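Phenolic acid decarboxylase (Sedimentibacter hydroxybenzoicus, PDB 7AE5) catalyses the reversible, non-oxidative decarboxylation of 4-hydroxybenzoate and 3,4-dihydroxybenzoate, using prenylated FMN and manganese, to detoxify phenolic compounds under anaerobic conditions. Local coordinates at residues N226-V231 / V238-V243; V107-A112 / K244-D249. One frame throughout, in Å; residues are numbered along the deposited sequence.

Interaction 1: residues N226-V231 / V238-V243; sequences NEYEFV and VPMDIV. With RB (rubidium ion), chain R.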
# COMPACT_ATOMS: atom_id res chain seq x y z
N ASN C 226 16.73 21.73 39.63
CA ASN C 226 15.63 22.61 40.09
C ASN C 226 15.48 23.73 39.07
O ASN C 226 16.42 23.98 38.33
CB ASN C 226 15.86 23.09 41.53
CG ASN C 226 15.86 21.96 42.53
OD1 ASN C 226 15.14 20.98 42.38
ND2 ASN C 226 16.67 22.09 43.57
N GLU C 227 14.34 24.41 39.08
CA GLU C 227 14.05 25.43 38.04
C GLU C 227 15.16 26.47 37.93
O GLU C 227 15.70 26.64 36.84
CB GLU C 227 12.72 26.09 38.36
CG GLU C 227 11.61 25.08 38.58
CD GLU C 227 11.23 24.25 37.37
OE1 GLU C 227 10.58 24.79 36.48
OE2 GLU C 227 11.59 23.06 37.34
N TYR C 228 15.42 27.18 39.02
CA TYR C 228 16.40 28.28 38.97
C TYR C 228 17.80 27.67 38.89
O TYR C 228 18.70 28.32 38.36
CB TYR C 228 16.15 29.23 40.14
CG TYR C 228 14.84 29.96 40.10
CD1 TYR C 228 14.43 30.65 38.97
CD2 TYR C 228 14.00 29.98 41.20
CE1 TYR C 228 13.24 31.35 38.93
CE2 TYR C 228 12.80 30.67 41.18
CZ TYR C 228 12.41 31.35 40.04
OH TYR C 228 11.23 32.02 40.00
N GLU C 229 17.96 26.43 39.38
CA GLU C 229 19.27 25.82 39.19
C GLU C 229 19.51 25.49 37.72
O GLU C 229 20.65 25.55 37.25
CB GLU C 229 19.39 24.56 40.04
N PHE C 230 18.46 25.13 36.98
CA PHE C 230 18.61 24.86 35.56
C PHE C 230 18.99 26.13 34.80
O PHE C 230 19.80 26.08 33.87
CB PHE C 230 17.34 24.25 34.99
CG PHE C 230 17.45 23.86 33.54
CD1 PHE C 230 18.37 22.90 33.15
CD2 PHE C 230 16.65 24.44 32.58
CE1 PHE C 230 18.49 22.53 31.82
CE2 PHE C 230 16.76 24.07 31.25
CZ PHE C 230 17.68 23.11 30.87
N VAL C 231 18.41 27.27 35.19
CA VAL C 231 18.83 28.54 34.61
C VAL C 231 20.32 28.75 34.83
O VAL C 231 21.04 29.19 33.92
CB VAL C 231 18.00 29.70 35.21
CG1 VAL C 231 18.58 31.04 34.78
CG2 VAL C 231 16.55 29.58 34.80
N VAL C 238 26.84 29.76 36.24
CA VAL C 238 26.77 31.02 36.98
C VAL C 238 25.39 31.10 37.63
O VAL C 238 24.38 31.17 36.92
CB VAL C 238 27.02 32.23 36.06
CG1 VAL C 238 26.79 33.52 36.82
CG2 VAL C 238 28.43 32.18 35.49
N PRO C 239 25.30 31.10 38.96
CA PRO C 239 23.99 31.11 39.60
C PRO C 239 23.24 32.40 39.33
O PRO C 239 23.83 33.47 39.14
CB PRO C 239 24.32 30.97 41.10
CG PRO C 239 25.72 30.45 41.14
CD PRO C 239 26.40 31.02 39.93
N MET C 240 21.91 32.30 39.30
CA MET C 240 21.04 33.45 39.16
C MET C 240 20.54 33.90 40.53
O MET C 240 20.54 33.14 41.50
CB MET C 240 19.85 33.13 38.24
CG MET C 240 18.95 32.03 38.76
SD MET C 240 17.33 32.06 37.98
CE MET C 240 16.98 33.81 38.01
N ASP C 241 20.12 35.16 40.59
CA ASP C 241 19.67 35.75 41.84
C ASP C 241 18.16 35.59 41.98
O ASP C 241 17.40 35.90 41.05
CB ASP C 241 20.05 37.23 41.90
CG ASP C 241 21.55 37.44 42.02
OD1 ASP C 241 22.27 36.44 42.21
OD2 ASP C 241 22.00 38.60 41.92
N ILE C 242 17.73 35.09 43.13
CA ILE C 242 16.31 34.93 43.44
C ILE C 242 16.01 35.69 44.73
O ILE C 242 16.90 35.94 45.56
CB ILE C 242 15.89 33.46 43.57
CG1 ILE C 242 16.65 32.78 44.71
CG2 ILE C 242 16.13 32.72 42.26
CD1 ILE C 242 16.23 31.34 44.95
N VAL C 243 14.75 36.06 44.89
CA VAL C 243 14.28 36.80 46.06
C VAL C 243 12.91 36.28 46.45
O VAL C 243 12.07 36.00 45.59
CB VAL C 243 14.24 38.32 45.80
RB RB R . 10.32 25.03 33.65
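Two first torsions set the Tyr228 ring against Met240: CG of the tyrosine lies anti to its own carbonyl carbon (chi1 -65°), while CG of Met240 sits between backbone N and carbonyl carbon (chi1 62°), and both side chains leave their backbones toward each other. The thioether then comes in obliquely at one side of the ring, Met240 SD lying 3.4 Å from Tyr228 CD1, a Met-aromatic contact. Ile242 does cover a face. Its CG2 methyl stands 3.9 Å from the centroid of the Tyr228 ring and only 24° off the normal, a CH-pi contact displaced toward CG and CD2. Nearly one helical turn on, Val231 meets the same sulfur, Val231 CG1 to Met240 SD 3.6 Å, so that SD is shared by an aromatic and an aliphatic partner. No hydrogen bond crosses between the segments, and all four touching residues are buried. The tyrosine's polar end is satisfied beyond them, OH bonding to Tyr252 O. On the preceding residue, Glu227 OE1 binds the rubidium ion at 2.9 Å, together with Tyr223, Val164, Met216 and Thr219; Glu227 is also a predicted manganese ligand. Within the Rift-related domain of this UbiD-family enzyme, the start of helix 227-234 thus packs on the residue leading into strand 241-244 and on Ile242 within it. Helix 211-217 adds Leu212 and Met216 against Val231 and Val213 against Met240, strand 252-254 brings Pro254 to Tyr228 and Met240, and Val164 of strand 163-165 touches the tyrosine.

Interaction 2: residues V107-A112 / K244-D249; sequences VKREAA and KSDLYD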
# COMPACT_ATOMS: atom_id res chain seq x y z
N VAL C 107 18.84 36.60 47.54
CA VAL C 107 19.24 37.98 47.75
C VAL C 107 18.26 38.65 48.71
O VAL C 107 17.07 38.34 48.73
CB VAL C 107 19.31 38.73 46.40
CG1 VAL C 107 19.32 40.24 46.58
CG2 VAL C 107 20.52 38.28 45.61
N LYS C 108 18.79 39.56 49.54
CA LYS C 108 17.96 40.37 50.42
C LYS C 108 16.89 41.11 49.63
O LYS C 108 17.07 41.43 48.45
CB LYS C 108 18.83 41.37 51.20
CG LYS C 108 19.57 40.78 52.38
CD LYS C 108 20.81 41.59 52.73
CE LYS C 108 20.56 43.09 52.62
NZ LYS C 108 20.08 43.68 53.90
N ARG C 109 15.77 41.39 50.30
CA ARG C 109 14.63 41.98 49.61
C ARG C 109 14.96 43.36 49.05
O ARG C 109 14.51 43.71 47.95
CB ARG C 109 13.43 42.08 50.56
CG ARG C 109 12.08 42.21 49.87
CD ARG C 109 11.07 42.89 50.78
NE ARG C 109 10.10 43.68 50.04
CZ ARG C 109 10.30 44.91 49.61
NH1 ARG C 109 11.45 45.54 49.82
NH2 ARG C 109 9.33 45.54 48.95
N GLU C 110 15.75 44.15 49.78
CA GLU C 110 16.05 45.51 49.34
C GLU C 110 16.88 45.52 48.06
O GLU C 110 16.67 46.36 47.19
CB GLU C 110 16.76 46.27 50.46
N ALA C 111 17.83 44.59 47.94
CA ALA C 111 18.73 44.55 46.79
C ALA C 111 18.13 43.88 45.56
O ALA C 111 18.84 43.67 44.58
CB ALA C 111 20.03 43.84 47.18
N ALA C 112 16.84 43.53 45.60
CA ALA C 112 16.17 42.94 44.44
C ALA C 112 15.46 44.03 43.66
O ALA C 112 14.53 44.65 44.20
CB ALA C 112 15.19 41.87 44.89
N LYS C 244 12.68 36.14 47.76
CA LYS C 244 11.40 35.65 48.25
C LYS C 244 10.27 36.60 47.85
O LYS C 244 10.45 37.82 47.81
CB LYS C 244 11.44 35.51 49.77
CG LYS C 244 10.45 34.51 50.33
CD LYS C 244 10.47 34.52 51.85
CE LYS C 244 9.65 35.68 52.40
NZ LYS C 244 8.76 35.25 53.52
N SER C 245 9.12 36.02 47.54
CA SER C 245 7.94 36.83 47.28
C SER C 245 7.52 37.55 48.56
O SER C 245 7.84 37.14 49.67
CB SER C 245 6.80 35.97 46.74
OG SER C 245 6.02 35.43 47.79
N ASP C 246 6.78 38.64 48.38
CA ASP C 246 6.42 39.48 49.52
C ASP C 246 5.41 38.79 50.43
O ASP C 246 5.56 38.78 51.65
CB ASP C 246 5.88 40.82 49.03
CG ASP C 246 6.92 41.93 49.09
OD1 ASP C 246 8.08 41.63 49.44
OD2 ASP C 246 6.57 43.09 48.80
N LEU C 247 4.37 38.20 49.84
CA LEU C 247 3.26 37.66 50.62
C LEU C 247 3.39 36.17 50.92
O LEU C 247 2.72 35.69 51.84
CB LEU C 247 1.94 37.91 49.90
CG LEU C 247 1.67 39.33 49.43
CD1 LEU C 247 0.40 39.39 48.60
CD2 LEU C 247 1.57 40.27 50.62
N TYR C 248 4.21 35.44 50.18
CA TYR C 248 4.24 33.99 50.26
C TYR C 248 5.67 33.52 50.47
O TYR C 248 6.56 33.84 49.67
CB TYR C 248 3.63 33.38 48.99
CG TYR C 248 2.21 33.86 48.76
CD1 TYR C 248 1.21 33.61 49.69
CD2 TYR C 248 1.88 34.59 47.62
CE1 TYR C 248 -0.08 34.05 49.49
CE2 TYR C 248 0.59 35.04 47.41
CZ TYR C 248 -0.39 34.77 48.35
OH TYR C 248 -1.68 35.21 48.15
N ASP C 249 5.89 32.76 51.54
CA ASP C 249 7.24 32.37 51.94
C ASP C 249 7.81 31.31 51.00
O ASP C 249 9.02 31.31 50.72
CB ASP C 249 7.23 31.86 53.38
CG ASP C 249 6.83 32.93 54.38
OD1 ASP C 249 6.75 34.11 53.98
OD2 ASP C 249 6.60 32.59 55.56
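Arg109 presents the NE edge of its guanidinium to the carboxylate of Asp246, the two planes only 14° apart. The salt bridge runs through one hydrogen bond, Arg109 NE to Asp246 OD1 at 2.9 Å with an N-H...O angle of 151°, received on the syn lone pair of OD1. It is single rather than bidentate, since Arg109 NH2 stays 3.7 Å from Asp246 OD2. The arginine chain leaves the type I turn of Arg109 to Ala112 with CG anti to the backbone N (chi1 -159°), and a bend at chi3 then turns NE to the carboxylate. Both carboxylate oxygens have further cationic partners, Lys115 NZ at OD1 and Arg296 NH1 at OD2, which probably keep Asp246 ionised. Replacing Asp246 by an alanine removes the carboxylate and would probably leave Arg109, Lys115 and Arg296 without this shared counter-charge, setting the arginine free to turn. Within 244-249, Ser245 OG donates to Tyr248 O at 2.5 Å, tying the loop back on itself. This surface salt-bridge cluster joins two loops of the Rift-related domain, one after strand 105-106 and one linking strands 241-244 and 252-254, with Thr298 and Arg296 of strand 287-299 beside Asp246 and Glu262 of strand 259-265 binding its backbone N.

Strand 241-244 carries one contact into the other: interaction 1 uses its beginning, and interaction 2 the loop at its end. Their centres are 15 Å apart, and along the chain 226-231/238-243 is nested inside the loop closed by 107-112/244-249. They also meet directly, with Val107 N 2.9 Å from Ile242 O, a probable hydrogen bond, and Val243 CB 3.8 Å from Ala112 CB. Interaction 1 probably borders the cofactor site: Glu227 OE1 binds the rubidium ion, and the Tyr228 side chain lies about 4 Å, between nearest atoms, from that of Val164, predicted to bind prenylated FMN. Interaction 2 is a surface salt bridge away from the cofactor and metal sites.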